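Local coordinates for histidine utilization repressor (Pseudomonas syringae pv. tomato, PDB 2PKH), which probably represses the histidine utilization (hut) genes by binding the hutP region in the absence of inducer, its C-terminal UTRA domain being the part crystallised, at the interface of chains A and B. Residues are numbered along the deposited sequence; one frame, centred on the assembly and turned at random. Chains: chain A/B, Histidine utilization repressor.

The interface of chains A and B. Residues chain A 145-147; chain B 141-144.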
# COMPACT_ATOMS: atom_id res chain seq x y z
N ARG A 145 4.81 5.08 0.90
CA ARG A 145 6.00 4.86 0.12
C ARG A 145 6.21 3.34 0.13
O ARG A 145 6.01 2.68 1.17
CB ARG A 145 7.19 5.62 0.76
CG ARG A 145 8.52 5.40 0.01
CD ARG A 145 9.53 6.34 0.61
NE ARG A 145 10.90 6.02 0.24
CZ ARG A 145 11.94 6.86 0.44
NH1 ARG A 145 11.73 8.06 0.99
NH2 ARG A 145 13.17 6.49 0.11
N PHE A 146 6.55 2.78 -1.02
CA PHE A 146 6.42 1.33 -1.24
C PHE A 146 7.37 0.99 -2.34
O PHE A 146 7.58 1.78 -3.29
CB PHE A 146 4.98 0.90 -1.70
CG PHE A 146 3.87 1.18 -0.72
CD1 PHE A 146 3.57 0.29 0.34
CD2 PHE A 146 3.04 2.30 -0.88
CE1 PHE A 146 2.51 0.56 1.25
CE2 PHE A 146 1.97 2.55 0.03
CZ PHE A 146 1.71 1.67 1.07
N THR A 147 8.00 -0.18 -2.23
CA THR A 147 8.80 -0.63 -3.32
C THR A 147 7.85 -1.10 -4.45
O THR A 147 6.67 -1.41 -4.20
CB THR A 147 9.79 -1.67 -2.83
OG1 THR A 147 9.08 -2.57 -2.02
CG2 THR A 147 10.85 -0.94 -1.94
N ARG B 141 13.97 -6.90 -0.96
CA ARG B 141 12.92 -7.01 0.06
C ARG B 141 11.78 -6.15 -0.40
O ARG B 141 11.98 -5.33 -1.32
CB ARG B 141 13.43 -6.49 1.40
CG ARG B 141 14.10 -5.06 1.29
CD ARG B 141 14.66 -4.61 2.67
NE ARG B 141 15.20 -3.29 2.45
CZ ARG B 141 15.83 -2.53 3.35
NH1 ARG B 141 16.01 -2.95 4.61
NH2 ARG B 141 16.26 -1.35 2.97
N LEU B 142 10.60 -6.34 0.19
CA LEU B 142 9.38 -5.54 -0.08
C LEU B 142 9.30 -4.57 1.04
O LEU B 142 9.41 -4.98 2.16
CB LEU B 142 8.09 -6.37 -0.01
CG LEU B 142 7.62 -7.32 -1.13
CD1 LEU B 142 8.74 -7.81 -1.96
CD2 LEU B 142 6.77 -8.46 -0.62
N GLU B 143 9.08 -3.29 0.76
CA GLU B 143 9.08 -2.29 1.83
C GLU B 143 7.86 -1.44 1.66
O GLU B 143 7.51 -1.11 0.54
CB GLU B 143 10.28 -1.38 1.69
CG GLU B 143 11.59 -1.96 2.10
CD GLU B 143 12.75 -1.21 1.46
OE1 GLU B 143 12.60 -0.02 1.10
OE2 GLU B 143 13.81 -1.80 1.30
N GLY B 144 7.22 -1.04 2.75
CA GLY B 144 6.08 -0.12 2.64
C GLY B 144 5.96 0.68 3.91
O GLY B 144 6.32 0.16 4.99
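A:Phe146 pairs with B:Gly144 in an antiparallel beta bridge between the last strands, residues 142-147, of two chains of the C-terminal, UTRA-type fragment of this GntR-family regulator. The strands run past each other across a two-fold axis, so the same contacts recur with the chains exchanged. This pairing belongs to the deposited assembly; it may reflect the dimer through which such regulators often act, though the structure alone does not show it. At the end of the chain A strand the backbone N of A:Thr147 donates to the carbonyl O of B:Glu143 over 3.0 Å, with 156° at the hydrogen. The hydroxyl OG1 of A:Thr147 takes up the neighbouring polar group: it accepts from the backbone N of B:Glu143 at 2.9 Å, in a nearly straight bond (165° at the hydrogen). With chi1 at 46°, OG1 sits between its own backbone N and carbonyl carbon, turned toward the B:Glu143 N-H. Residue 143 of chain B is thus gripped at both its N-H and its C=O by one threonine, whose hydroxyl stands in for a main-chain acceptor. The same turn sends the methyl CG2 toward the side chain of B:Glu143, which crosses that of A:Thr147 at about a right angle. CG2 of A:Thr147 lies 3.7 Å from CB of B:Glu143, an apolar contact at the root of the side chain. At its tip, the carboxylate OE1 of B:Glu143 is 3.6 Å from the methyl CG2 of A:Thr147. The CD1-CE1 side of the A:Phe146 ring lies beneath B:Gly144, whose CA sits above the ring plane and outside its rim, 3.4 Å from CD1 and 3.9 Å from CE1 of A:Phe146.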